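Long-range contacts in metallo-beta-lactamase (Pseudomonas stutzeri, PDB 4ZEJ), which probably hydrolyses beta-lactam antibiotics to substituted beta-amino acids with the help of zinc, a reaction that confers antibiotic resistance: residues E2-R7 with T19-V24; E13-H18 with L35-K40; S74-E79 with T139-V144; R160-E165 with I205-H210. All coordinates share one frame; numbering follows the deposited sequence.

Contact 1: E2-R7 with T19-V24; sequences EVPELR and TSYSRV
Tyr21, Thr19 and Arg7 bury the most surface where the N-terminal segment 2-7 runs antiparallel to strand segment 19-24. Over one face of the Tyr21 ring lies Pro4, whose CG stands 3.8 Å from the ring centroid in a CH-pi contact; at the far end Arg7 NH1 donates to Tyr21 OH (2.9 Å, 157° at the hydrogen). The hydroxyl lies close to the guanidinium plane, yet guanidinium and ring planes are turned 42° apart. Arg7 CG sits between its own backbone N and carbonyl carbon (chi1 62°), and from there the extended chain runs beside Thr19, pointing the same way; Thr19 CB lies 3.9 Å above the guanidinium plane, over its centre. The guanidinium has a second partner: its NE makes a salt bridge with Glu9.

The backbones of Arg7 and Thr19 exchange two hydrogen bonds, Arg7 N to Thr19 O at 3.1 Å and Thr19 N to Arg7 O at 3.0 Å. Further along, direct pairing gives way to water 1, which donates to Pro4 O (2.8 Å) and accepts from Tyr21 N (2.9 Å). At the other end Arg23 grips Glu2 O side-on, NE and NH2 both 2.9 Å from that one oxygen. Arg7 and Thr19 thus form an antiparallel hydrogen-bonded pair in the hairpin of strands 7-12 and 15-24, on the outer edge of the seven-stranded sheet of this metallo-beta-lactamase fold.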
loop_
_atom_site.group_PDB
_atom_site.type_symbol
_atom_site.label_atom_id
_atom_site.label_comp_id
_atom_site.label_asym_id
_atom_site.label_seq_id
_atom_site.Cartn_x
_atom_site.Cartn_y
_atom_site.Cartn_z
ATOM N N GLU A 2 11.462 16.109 -14.783
ATOM C CA GLU A 2 11.530 16.407 -13.339
ATOM C C GLU A 2 10.306 15.811 -12.617
ATOM O O GLU A 2 9.214 15.755 -13.188
ATOM C CB GLU A 2 11.551 17.924 -13.130
ATOM C CG GLU A 2 11.603 18.432 -11.685
ATOM C CD GLU A 2 11.619 19.966 -11.583
ATOM O OE1 GLU A 2 11.557 20.494 -10.436
ATOM O OE2 GLU A 2 11.691 20.648 -12.642
ATOM N N VAL A 3 10.509 15.352 -11.385
ATOM C CA VAL A 3 9.407 14.966 -10.509
ATOM C C VAL A 3 9.542 15.676 -9.169
ATOM O O VAL A 3 10.661 16.041 -8.775
ATOM C CB VAL A 3 9.314 13.438 -10.266
ATOM C CG1 VAL A 3 9.157 12.710 -11.597
ATOM C CG2 VAL A 3 10.516 12.912 -9.481
ATOM N N PRO A 4 8.411 15.852 -8.457
ATOM C CA PRO A 4 8.505 16.417 -7.107
ATOM C C PRO A 4 9.251 15.496 -6.148
ATOM O O PRO A 4 9.370 14.294 -6.409
ATOM C CB PRO A 4 7.039 16.554 -6.668
ATOM C CG PRO A 4 6.250 16.554 -7.944
ATOM C CD PRO A 4 7.009 15.655 -8.872
ATOM N N GLU A 5 9.728 16.066 -5.044
ATOM C CA GLU A 5 10.326 15.295 -3.961
ATOM C C GLU A 5 9.220 14.586 -3.171
ATOM O O GLU A 5 8.049 14.942 -3.271
ATOM C CB GLU A 5 11.109 16.204 -3.001
ATOM C CG GLU A 5 12.225 17.053 -3.624
ATOM C CD GLU A 5 13.435 16.265 -4.096
ATOM O OE1 GLU A 5 14.227 16.826 -4.887
ATOM O OE2 GLU A 5 13.626 15.096 -3.688
ATOM N N LEU A 6 9.602 13.594 -2.373
ATOM C CA LEU A 6 8.687 12.971 -1.416
ATOM C C LEU A 6 8.184 14.012 -0.434
ATOM O O LEU A 6 8.933 14.914 -0.050
ATOM C CB LEU A 6 9.427 11.885 -0.605
ATOM C CG LEU A 6 8.595 11.118 0.445
ATOM C CD1 LEU A 6 8.314 9.682 0.070
ATOM C CD2 LEU A 6 9.288 11.156 1.788
ATOM N N ARG A 7 6.941 13.873 0.002
ATOM C CA ARG A 7 6.476 14.612 1.178
ATOM C C ARG A 7 5.787 13.690 2.169
ATOM O O ARG A 7 5.361 12.587 1.821
ATOM C CB ARG A 7 5.601 15.798 0.785
ATOM C CG ARG A 7 4.345 15.398 0.068
ATOM C CD ARG A 7 3.534 16.637 -0.257
ATOM N NE ARG A 7 2.202 16.286 -0.692
ATOM C CZ ARG A 7 1.850 15.945 -1.933
ATOM N NH1 ARG A 7 2.745 15.858 -2.918
ATOM N NH2 ARG A 7 0.573 15.680 -2.180
ATOM N N THR A 19 3.752 10.668 0.167
ATOM C CA THR A 19 3.356 10.838 -1.223
ATOM C C THR A 19 4.619 10.994 -2.049
ATOM O O THR A 19 5.459 11.852 -1.751
ATOM C CB THR A 19 2.452 12.070 -1.419
ATOM O OG1 THR A 19 1.318 11.978 -0.554
ATOM C CG2 THR A 19 1.962 12.153 -2.867
ATOM N N SER A 20 4.748 10.155 -3.074
ATOM C CA SER A 20 5.840 10.246 -4.023
ATOM C C SER A 20 5.299 10.068 -5.419
ATOM O O SER A 20 4.107 9.731 -5.602
ATOM C CB SER A 20 6.934 9.215 -3.718
ATOM O OG SER A 20 6.439 7.891 -3.797
ATOM N N TYR A 21 6.165 10.299 -6.406
ATOM C CA TYR A 21 5.734 10.327 -7.793
ATOM C C TYR A 21 6.636 9.575 -8.764
ATOM O O TYR A 21 7.833 9.376 -8.505
ATOM C CB TYR A 21 5.675 11.762 -8.281
ATOM C CG TYR A 21 4.790 12.749 -7.556
ATOM C CD1 TYR A 21 3.565 13.114 -8.091
ATOM C CD2 TYR A 21 5.212 13.382 -6.379
ATOM C CE1 TYR A 21 2.767 14.080 -7.488
ATOM C CE2 TYR A 21 4.407 14.329 -5.752
ATOM C CZ TYR A 21 3.189 14.680 -6.322
ATOM O OH TYR A 21 2.409 15.650 -5.752
ATOM N N SER A 22 6.065 9.202 -9.903
ATOM C CA SER A 22 6.852 8.755 -11.062
ATOM C C SER A 22 6.174 9.204 -12.333
ATOM O O SER A 22 4.959 9.397 -12.355
ATOM C CB SER A 22 7.010 7.240 -11.057
ATOM O OG SER A 22 7.859 6.811 -12.106
ATOM N N ARG A 23 6.962 9.405 -13.385
ATOM C CA ARG A 23 6.403 9.633 -14.712
ATOM C C ARG A 23 6.243 8.277 -15.388
ATOM O O ARG A 23 7.234 7.584 -15.589
ATOM C CB ARG A 23 7.291 10.568 -15.524
ATOM C CG ARG A 23 7.201 12.009 -15.034
ATOM C CD ARG A 23 8.144 12.892 -15.807
ATOM N NE ARG A 23 8.145 14.296 -15.392
ATOM C CZ ARG A 23 7.412 15.277 -15.938
ATOM N NH1 ARG A 23 6.534 15.033 -16.921
ATOM N NH2 ARG A 23 7.562 16.528 -15.493
ATOM N N VAL A 24 4.996 7.904 -15.707
ATOM C CA VAL A 24 4.660 6.594 -16.278
ATOM C C VAL A 24 4.155 6.795 -17.705
ATOM O O VAL A 24 3.302 7.654 -17.948
ATOM C CB VAL A 24 3.556 5.894 -15.455
ATOM C CG1 VAL A 24 3.205 4.527 -16.050
ATOM C CG2 VAL A 24 3.985 5.768 -13.995
HETATM O O HOH W 1 8.406 11.845 -5.523
#

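Contact 2: E13-H18 with L35-K40; sequences ENIFLH and LVVIDK
The Phe16 ring turns an edge to Val36 O, while Ile38 CG1 comes to it obliquely, 4.0 Å from CE2. Trp61 adds an edge-to-face contact from outside the pair. On the His18 ring Val36 N lies near the plane at the edge, and Leu35 N approaches at a slant, 3.5 Å from CD2. The imidazole gets there because His18 CG lies between its backbone N and carbonyl carbon (chi1 66°), which brings the ring beside the start of segment 35-40; NE2 has a weak hydrogen bond to Asp47 O.

Along the two strands the backbones pair. Phe16 and Val36 are a hydrogen-bonded pair, with Phe16 N to Val36 O at 3.0 Å and Val36 N to Phe16 O at 2.8 Å, and Ile38 N donates to Asn14 O (2.8 Å). The side chains of Phe16 and Val36 share one face of the sheet, where Leu58 and Ile62 of helix 52-64 touch Val36. The non-hydrogen-bonded pairs Ile15-Val37 and Leu17-Leu35 occupy the other face: Ile15 CD1 lies alongside Val37 CG1 at 4.0 Å, and Leu35 CD2 crosses to Leu17 CD1 at 4.1 Å. Leu147 of strand 144-147 packs against Ile15, Leu35 and Val37, so this face meets the second sheet. The axes of 15-18 and 35-39 come within 4.7 Å at 164°. They belong to the antiparallel beta hairpin of strands 15-24 and 30-39, sandwiched between a helix and the second sheet in the alpha-beta/beta-alpha metallo-beta-lactamase fold.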
loop_
_atom_site.group_PDB
_atom_site.type_symbol
_atom_site.label_atom_id
_atom_site.label_comp_id
_atom_site.label_asym_id
_atom_site.label_seq_id
_atom_site.Cartn_x
_atom_site.Cartn_y
_atom_site.Cartn_z
ATOM N N GLU A 13 -3.086 11.069 14.802
ATOM C CA GLU A 13 -2.074 10.664 15.781
ATOM C C GLU A 13 -1.412 9.354 15.337
ATOM O O GLU A 13 -2.097 8.372 15.032
ATOM C CB GLU A 13 -2.679 10.487 17.178
ATOM C CG GLU A 13 -1.651 10.143 18.270
ATOM C CD GLU A 13 -2.272 9.848 19.621
ATOM O OE1 GLU A 13 -3.511 9.717 19.701
ATOM O OE2 GLU A 13 -1.522 9.745 20.623
ATOM N N ASN A 14 -0.085 9.374 15.276
ATOM C CA ASN A 14 0.729 8.193 14.985
ATOM C C ASN A 14 0.691 7.684 13.538
ATOM O O ASN A 14 1.307 6.665 13.248
ATOM C CB ASN A 14 0.423 7.044 15.977
ATOM C CG ASN A 14 0.905 7.343 17.382
ATOM O OD1 ASN A 14 1.962 7.933 17.563
ATOM N ND2 ASN A 14 0.144 6.916 18.385
ATOM N N ILE A 15 0.016 8.392 12.633
ATOM C CA ILE A 15 -0.149 7.919 11.251
ATOM C C ILE A 15 0.222 9.018 10.269
ATOM O O ILE A 15 -0.363 10.109 10.286
ATOM C CB ILE A 15 -1.596 7.439 10.963
ATOM C CG1 ILE A 15 -2.027 6.352 11.965
ATOM C CG2 ILE A 15 -1.727 6.956 9.512
ATOM C CD1 ILE A 15 -1.286 5.032 11.888
ATOM N N PHE A 16 1.187 8.717 9.401
ATOM C CA PHE A 16 1.672 9.672 8.419
ATOM C C PHE A 16 1.531 9.106 7.017
ATOM O O PHE A 16 1.813 7.929 6.787
ATOM C CB PHE A 16 3.130 10.016 8.703
ATOM C CG PHE A 16 3.322 10.716 10.023
ATOM C CD1 PHE A 16 3.366 12.102 10.084
ATOM C CD2 PHE A 16 3.399 9.986 11.208
ATOM C CE1 PHE A 16 3.519 12.755 11.300
ATOM C CE2 PHE A 16 3.539 10.628 12.437
ATOM C CZ PHE A 16 3.602 12.015 12.482
ATOM N N LEU A 17 1.091 9.962 6.102
ATOM C CA LEU A 17 0.952 9.624 4.688
ATOM C C LEU A 17 2.183 10.109 3.963
ATOM O O LEU A 17 2.567 11.274 4.111
ATOM C CB LEU A 17 -0.274 10.339 4.122
ATOM C CG LEU A 17 -0.573 10.106 2.644
ATOM C CD1 LEU A 17 -1.174 8.734 2.465
ATOM C CD2 LEU A 17 -1.532 11.196 2.153
ATOM N N HIS A 18 2.840 9.218 3.218
ATOM C CA HIS A 18 3.916 9.624 2.335
ATOM C C HIS A 18 3.441 9.598 0.888
ATOM O O HIS A 18 2.760 8.664 0.465
ATOM C CB HIS A 18 5.231 8.853 2.573
ATOM C CG HIS A 18 5.203 7.388 2.263
ATOM N ND1 HIS A 18 5.328 6.892 0.983
ATOM C CD2 HIS A 18 5.211 6.308 3.081
ATOM C CE1 HIS A 18 5.352 5.574 1.021
ATOM N NE2 HIS A 18 5.293 5.194 2.281
ATOM N N LEU A 35 2.221 4.697 3.879
ATOM C CA LEU A 35 2.130 5.179 5.262
ATOM C C LEU A 35 3.403 4.949 6.034
ATOM O O LEU A 35 4.193 4.043 5.707
ATOM C CB LEU A 35 1.009 4.479 6.038
ATOM C CG LEU A 35 -0.427 4.544 5.581
ATOM C CD1 LEU A 35 -1.310 3.711 6.505
ATOM C CD2 LEU A 35 -0.866 6.001 5.534
ATOM N N VAL A 36 3.596 5.774 7.059
ATOM C CA VAL A 36 4.452 5.409 8.196
ATOM C C VAL A 36 3.531 5.291 9.402
ATOM O O VAL A 36 2.793 6.240 9.715
ATOM C CB VAL A 36 5.548 6.455 8.487
ATOM C CG1 VAL A 36 6.431 5.997 9.647
ATOM C CG2 VAL A 36 6.407 6.724 7.257
ATOM N N VAL A 37 3.573 4.130 10.063
ATOM C CA VAL A 37 2.772 3.839 11.246
ATOM C C VAL A 37 3.714 3.903 12.445
ATOM O O VAL A 37 4.755 3.241 12.443
ATOM C CB VAL A 37 2.107 2.447 11.147
ATOM C CG1 VAL A 37 1.335 2.106 12.422
ATOM C CG2 VAL A 37 1.182 2.383 9.927
ATOM N N ILE A 38 3.346 4.703 13.449
ATOM C CA ILE A 38 4.129 4.864 14.669
ATOM C C ILE A 38 3.387 4.215 15.844
ATOM O O ILE A 38 2.164 4.307 15.957
ATOM C CB ILE A 38 4.378 6.359 14.994
ATOM C CG1 ILE A 38 4.974 7.114 13.794
ATOM C CG2 ILE A 38 5.280 6.516 16.210
ATOM C CD1 ILE A 38 6.322 6.634 13.321
ATOM N N ASP A 39 4.138 3.567 16.728
ATOM C CA ASP A 39 3.584 3.035 17.970
ATOM C C ASP A 39 4.718 2.875 18.971
ATOM O O ASP A 39 5.690 2.176 18.686
ATOM C CB ASP A 39 2.903 1.683 17.721
ATOM C CG ASP A 39 2.017 1.256 18.863
ATOM O OD1 ASP A 39 0.975 1.919 19.082
ATOM O OD2 ASP A 39 2.336 0.251 19.543
ATOM N N LYS A 40 4.612 3.547 20.117
ATOM C CA LYS A 40 5.560 3.379 21.223
ATOM C C LYS A 40 7.027 3.469 20.766
ATOM O O LYS A 40 7.827 2.566 21.033
ATOM C CB LYS A 40 5.310 2.031 21.914
ATOM C CG LYS A 40 3.883 1.807 22.387
ATOM C CD LYS A 40 3.759 0.479 23.120
ATOM C CE LYS A 40 2.307 0.063 23.313
ATOM N NZ LYS A 40 1.632 0.842 24.387
#

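Contact 3: S74-E79 with T139-V144; sequences STHWHE and TIDNVV. With ZN (zinc ion), chain D.
Thr75 O is approached by two groups of the facing loop: Val143 N donates to it at 3.0 Å (161° at the hydrogen), and the CA-H of Asn142 points at it, CA to O 3.4 Å. This joins Thr75 to Val143, next to the close approach of His76 and Asn142. Asp141 then reaches across, its OD1 3.3 Å from His76 CA, while OD2 is near the edge of the Trp77 ring, beside CD1. The carboxylate is held by Thr139 OG1, which donates to OD2 at 2.6 Å, and by Thr101 at OD1. Thr139 CG2 meets His78 tip to tip, 3.6 Å from CE1. The two histidines bind the zinc ion through different nitrogens, His76 NE2 at 2.2 Å and His78 ND1 at 2.0 Å; His138 and water 2 also bind it. Glu172 holds His78 NE2, a second-shell bond that would fix the ring's rotation. In the HxHxD motif of metallo-beta-lactamases, His76 and His78 serve this zinc and Asp80 binds the second, with Cys157 and His199.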
loop_
_atom_site.group_PDB
_atom_site.type_symbol
_atom_site.label_atom_id
_atom_site.label_comp_id
_atom_site.label_asym_id
_atom_site.label_seq_id
_atom_site.Cartn_x
_atom_site.Cartn_y
_atom_site.Cartn_z
ATOM N N SER A 74 4.879 -4.417 1.588
ATOM C CA SER A 74 4.350 -3.988 0.291
ATOM C C SER A 74 3.028 -4.712 0.012
ATOM O O SER A 74 2.888 -5.901 0.320
ATOM C CB SER A 74 5.350 -4.230 -0.835
ATOM O OG SER A 74 6.512 -3.437 -0.655
ATOM N N THR A 75 2.065 -3.988 -0.553
ATOM C CA THR A 75 0.674 -4.465 -0.671
ATOM C C THR A 75 0.318 -5.074 -2.032
ATOM O O THR A 75 -0.730 -5.687 -2.167
ATOM C CB THR A 75 -0.332 -3.367 -0.297
ATOM O OG1 THR A 75 -0.157 -2.233 -1.152
ATOM C CG2 THR A 75 -0.141 -2.941 1.171
ATOM N N HIS A 76 1.179 -4.897 -3.033
ATOM C CA HIS A 76 1.213 -5.791 -4.213
ATOM C C HIS A 76 2.561 -5.597 -4.906
ATOM O O HIS A 76 3.366 -4.807 -4.441
ATOM C CB HIS A 76 0.001 -5.649 -5.165
ATOM C CG HIS A 76 -0.026 -4.396 -5.973
ATOM N ND1 HIS A 76 -0.440 -3.191 -5.454
ATOM C CD2 HIS A 76 0.256 -4.166 -7.274
ATOM C CE1 HIS A 76 -0.384 -2.268 -6.391
ATOM N NE2 HIS A 76 0.033 -2.833 -7.502
ATOM N N TRP A 77 2.821 -6.317 -5.986
ATOM C CA TRP A 77 4.196 -6.400 -6.519
ATOM C C TRP A 77 4.674 -5.220 -7.367
ATOM O O TRP A 77 5.879 -5.068 -7.572
ATOM C CB TRP A 77 4.406 -7.709 -7.268
ATOM C CG TRP A 77 3.774 -7.801 -8.630
ATOM C CD1 TRP A 77 2.496 -8.163 -8.921
ATOM C CD2 TRP A 77 4.419 -7.557 -9.889
ATOM N NE1 TRP A 77 2.300 -8.164 -10.283
ATOM C CE2 TRP A 77 3.465 -7.796 -10.899
ATOM C CE3 TRP A 77 5.710 -7.154 -10.257
ATOM C CZ2 TRP A 77 3.758 -7.632 -12.265
ATOM C CZ3 TRP A 77 6.007 -7.005 -11.617
ATOM C CH2 TRP A 77 5.034 -7.243 -12.599
ATOM N N HIS A 78 3.764 -4.384 -7.857
ATOM C CA HIS A 78 4.162 -3.334 -8.804
ATOM C C HIS A 78 5.105 -2.318 -8.178
ATOM O O HIS A 78 5.146 -2.161 -6.952
ATOM C CB HIS A 78 2.950 -2.630 -9.415
ATOM C CG HIS A 78 2.152 -3.504 -10.334
ATOM N ND1 HIS A 78 0.811 -3.310 -10.579
ATOM C CD2 HIS A 78 2.509 -4.590 -11.056
ATOM C CE1 HIS A 78 0.386 -4.219 -11.441
ATOM N NE2 HIS A 78 1.395 -5.014 -11.735
ATOM N N GLU A 79 5.834 -1.615 -9.038
ATOM C CA GLU A 79 6.921 -0.724 -8.613
ATOM C C GLU A 79 6.513 0.425 -7.695
ATOM O O GLU A 79 7.311 0.844 -6.839
ATOM C CB GLU A 79 7.660 -0.158 -9.832
ATOM C CG GLU A 79 8.494 -1.201 -10.557
ATOM C CD GLU A 79 9.234 -0.657 -11.772
ATOM O OE1 GLU A 79 9.528 0.566 -11.825
ATOM O OE2 GLU A 79 9.547 -1.464 -12.677
ATOM N N THR A 139 -4.791 -6.592 -8.813
ATOM C CA THR A 139 -3.966 -7.735 -9.198
ATOM C C THR A 139 -4.411 -8.950 -8.396
ATOM O O THR A 139 -5.213 -8.835 -7.453
ATOM C CB THR A 139 -2.477 -7.511 -8.890
ATOM O OG1 THR A 139 -2.326 -7.204 -7.494
ATOM C CG2 THR A 139 -1.882 -6.391 -9.754
ATOM N N ILE A 140 -3.863 -10.111 -8.755
ATOM C CA ILE A 140 -4.147 -11.327 -8.011
ATOM C C ILE A 140 -3.576 -11.294 -6.590
ATOM O O ILE A 140 -4.138 -11.939 -5.697
ATOM C CB ILE A 140 -3.665 -12.602 -8.772
ATOM C CG1 ILE A 140 -4.301 -13.883 -8.199
ATOM C CG2 ILE A 140 -2.153 -12.726 -8.752
ATOM C CD1 ILE A 140 -5.814 -13.886 -8.129
ATOM N N ASP A 141 -2.476 -10.564 -6.376
ATOM C CA ASP A 141 -1.782 -10.577 -5.072
ATOM C C ASP A 141 -2.193 -9.460 -4.103
ATOM O O ASP A 141 -1.750 -9.460 -2.959
ATOM C CB ASP A 141 -0.260 -10.579 -5.258
ATOM C CG ASP A 141 0.264 -9.309 -5.893
ATOM O OD1 ASP A 141 1.351 -8.827 -5.483
ATOM O OD2 ASP A 141 -0.407 -8.790 -6.811
ATOM N N ASN A 142 -3.031 -8.522 -4.532
ATOM C CA ASN A 142 -3.309 -7.345 -3.699
ATOM C C ASN A 142 -3.835 -7.653 -2.287
ATOM O O ASN A 142 -4.715 -8.486 -2.121
ATOM C CB ASN A 142 -4.149 -6.261 -4.423
ATOM C CG ASN A 142 -5.511 -6.730 -4.953
ATOM O OD1 ASN A 142 -6.030 -6.090 -5.867
ATOM N ND2 ASN A 142 -6.114 -7.770 -4.394
ATOM N N VAL A 143 -3.269 -6.988 -1.285
ATOM C CA VAL A 143 -3.717 -7.120 0.095
ATOM C C VAL A 143 -3.997 -5.740 0.653
ATOM O O VAL A 143 -3.475 -4.721 0.153
ATOM C CB VAL A 143 -2.692 -7.853 0.995
ATOM C CG1 VAL A 143 -2.514 -9.289 0.521
ATOM C CG2 VAL A 143 -1.338 -7.145 1.030
ATOM N N VAL A 144 -4.809 -5.719 1.703
ATOM C CA VAL A 144 -5.123 -4.496 2.431
ATOM C C VAL A 144 -4.500 -4.603 3.828
ATOM O O VAL A 144 -4.181 -5.708 4.297
ATOM C CB VAL A 144 -6.651 -4.203 2.466
ATOM C CG1 VAL A 144 -7.202 -4.108 1.050
ATOM C CG2 VAL A 144 -7.412 -5.236 3.283
HETATM ZN ZN ZN D . -0.389 -2.069 -9.477
HETATM O O HOH W 2 -0.468 -0.858 -11.687
#

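Contact 4: R160-E165 with I205-H210; sequences RSLDSE and IALLKH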
loop_
_atom_site.group_PDB
_atom_site.type_symbol
_atom_site.label_atom_id
_atom_site.label_comp_id
_atom_site.label_asym_id
_atom_site.label_seq_id
_atom_site.Cartn_x
_atom_site.Cartn_y
_atom_site.Cartn_z
ATOM N N ARG A 160 -9.817 2.571 -5.059
ATOM C CA ARG A 160 -9.739 3.786 -5.857
ATOM C C ARG A 160 -10.274 4.991 -5.088
ATOM O O ARG A 160 -11.170 4.863 -4.233
ATOM C CB ARG A 160 -10.531 3.622 -7.163
ATOM C CG ARG A 160 -10.134 2.403 -7.978
ATOM C CD ARG A 160 -8.758 2.544 -8.589
ATOM N NE ARG A 160 -8.775 3.608 -9.601
ATOM C CZ ARG A 160 -7.703 4.150 -10.159
ATOM N NH1 ARG A 160 -6.455 3.754 -9.826
ATOM N NH2 ARG A 160 -7.884 5.091 -11.062
ATOM N N SER A 161 -9.732 6.163 -5.416
ATOM C CA SER A 161 -10.221 7.427 -4.859
ATOM C C SER A 161 -11.628 7.749 -5.387
ATOM O O SER A 161 -12.024 7.243 -6.431
ATOM C CB SER A 161 -9.287 8.583 -5.220
ATOM O OG SER A 161 -9.187 8.718 -6.628
ATOM N N LEU A 162 -12.350 8.617 -4.683
ATOM C CA LEU A 162 -13.735 8.974 -5.066
ATOM C C LEU A 162 -13.811 9.726 -6.389
ATOM O O LEU A 162 -14.798 9.603 -7.128
ATOM C CB LEU A 162 -14.450 9.783 -3.976
ATOM C CG LEU A 162 -14.807 9.097 -2.667
ATOM C CD1 LEU A 162 -15.531 10.089 -1.771
ATOM C CD2 LEU A 162 -15.645 7.848 -2.857
ATOM N N ASP A 163 -12.762 10.467 -6.726
ATOM C CA ASP A 163 -12.756 11.181 -8.007
ATOM C C ASP A 163 -12.311 10.288 -9.184
ATOM O O ASP A 163 -12.226 10.767 -10.312
ATOM C CB ASP A 163 -11.914 12.456 -7.918
ATOM C CG ASP A 163 -10.421 12.197 -7.982
ATOM O OD1 ASP A 163 -9.950 11.114 -7.581
ATOM O OD2 ASP A 163 -9.708 13.101 -8.447
ATOM N N SER A 164 -12.007 9.013 -8.937
ATOM C CA SER A 164 -11.593 8.116 -10.025
ATOM C C SER A 164 -12.772 7.816 -10.939
ATOM O O SER A 164 -13.872 7.462 -10.458
ATOM C CB SER A 164 -11.013 6.801 -9.508
ATOM O OG SER A 164 -9.829 7.034 -8.789
ATOM N N GLU A 165 -12.529 7.939 -12.242
ATOM C CA GLU A 165 -13.521 7.631 -13.275
ATOM C C GLU A 165 -13.486 6.154 -13.673
ATOM O O GLU A 165 -14.392 5.674 -14.346
ATOM C CB GLU A 165 -13.263 8.500 -14.516
ATOM C CG GLU A 165 -13.505 9.988 -14.270
ATOM C CD GLU A 165 -12.864 10.904 -15.298
ATOM O OE1 GLU A 165 -12.427 10.419 -16.371
ATOM O OE2 GLU A 165 -12.790 12.132 -15.036
ATOM N N ILE A 205 -15.160 4.938 4.328
ATOM C CA ILE A 205 -15.513 3.664 3.725
ATOM C C ILE A 205 -16.183 3.832 2.340
ATOM O O ILE A 205 -16.195 2.886 1.552
ATOM C CB ILE A 205 -16.301 2.766 4.724
ATOM C CG1 ILE A 205 -15.936 1.283 4.540
ATOM C CG2 ILE A 205 -17.797 3.032 4.653
ATOM C CD1 ILE A 205 -16.427 0.389 5.646
ATOM N N ALA A 206 -16.706 5.031 2.044
ATOM C CA ALA A 206 -17.209 5.368 0.703
ATOM C C ALA A 206 -16.265 4.981 -0.436
ATOM O O ALA A 206 -16.730 4.597 -1.512
ATOM C CB ALA A 206 -17.550 6.847 0.609
ATOM N N LEU A 207 -14.949 5.069 -0.214
ATOM C CA LEU A 207 -13.994 4.672 -1.255
ATOM C C LEU A 207 -14.177 3.210 -1.662
ATOM O O LEU A 207 -14.072 2.884 -2.841
ATOM C CB LEU A 207 -12.541 4.931 -0.838
ATOM C CG LEU A 207 -12.047 6.343 -1.098
ATOM C CD1 LEU A 207 -12.712 7.329 -0.179
ATOM C CD2 LEU A 207 -10.527 6.392 -0.920
ATOM N N LEU A 208 -14.430 2.336 -0.700
ATOM C CA LEU A 208 -14.682 0.913 -1.015
ATOM C C LEU A 208 -15.998 0.711 -1.771
ATOM O O LEU A 208 -16.063 -0.103 -2.695
ATOM C CB LEU A 208 -14.648 0.032 0.246
ATOM C CG LEU A 208 -13.303 -0.572 0.634
ATOM C CD1 LEU A 208 -13.409 -1.172 2.031
ATOM C CD2 LEU A 208 -12.925 -1.657 -0.368
ATOM N N LYS A 209 -17.035 1.467 -1.406
ATOM C CA LYS A 209 -18.329 1.388 -2.121
ATOM C C LYS A 209 -18.203 1.881 -3.572
ATOM O O LYS A 209 -18.782 1.298 -4.483
ATOM C CB LYS A 209 -19.417 2.174 -1.388
ATOM C CG LYS A 209 -19.492 1.751 0.082
ATOM C CD LYS A 209 -20.769 2.092 0.747
ATOM C CE LYS A 209 -21.839 1.068 0.437
ATOM N NZ LYS A 209 -23.084 1.537 1.060
ATOM N N HIS A 210 -17.456 2.960 -3.772
ATOM C CA HIS A 210 -17.186 3.478 -5.116
ATOM C C HIS A 210 -16.368 2.477 -5.936
ATOM O O HIS A 210 -16.672 2.224 -7.107
ATOM C CB HIS A 210 -16.461 4.825 -5.035
ATOM C CG HIS A 210 -16.105 5.409 -6.363
ATOM N ND1 HIS A 210 -17.030 5.610 -7.367
ATOM C CD2 HIS A 210 -14.923 5.887 -6.840
ATOM C CE1 HIS A 210 -16.431 6.155 -8.412
ATOM N NE2 HIS A 210 -15.151 6.334 -8.116
#
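Leu162 and Leu207 bring their CA atoms to 5.8 Å, the nearest CA-CA approach between the type I beta turn of Ser161 to Ser164 and the beginning of helix 206-218. His210 carries the polar part of the contact. With CG anti to the backbone N (chi1 178°), its ring extends from the helix to the turn, and NE2 donates to Ser164 O at 2.9 Å (153° at the hydrogen). The bond meets a lone pair of that oxygen, and the oxygen lies within 2° of the ring plane. The bond is consistent with a proton on NE2. On the neighbouring ring edge CD2 stands 3.2 Å from Ser161 O, so the imidazole edge faces two carbonyls of the same turn. Ser164 N donates to Ser161 O at 3.1 Å and closes the turn, and Ser161 OG also donates to Asp163 OD1.

Beside the ring, Leu162 lies along the helix surface. Its CD2 reaches His210 CB at 3.8 Å and Ala206 CB at 4.1 Å, and its CG touches Leu207 CD1 at 3.7 Å, the two leucine side chains crossing at about a right angle. Leu207 CG also packs on the backbone at Arg160 O (3.6 Å). Thr211, one residue further along the helix, accepts from Arg160 N through its hydroxyl. Thus the loop after strand 152-156 lies against the beginning of the C-terminal helix, while Leu208, pointing away from the turn, packs on Ala185 and Leu186 of helix 175-188.

Contacts 1 and 2 share strand 15-24 and touch directly, Arg7 O lying 3.8 Å from His18 CB; their centres are 20 Å apart, and both reach the seven-stranded sheet. Contact 3, the only one to hold zinc ligands, joins a loop after strand 68-73 of that sheet to a loop leading into strand 144-147 of the five-stranded one. Contact 4 lies beyond, its centre 18 Å from that of contact 3 and its nearest atoms about 6 Å away. It comes near the metal site through Arg160, whose side chain is about 7 Å from a zinc ion and about 5 Å from that of the zinc ligand His199. The side chains of Ser20 in contact 1 and His18 in contact 2 stay about 10 and 11 Å from a zinc ion.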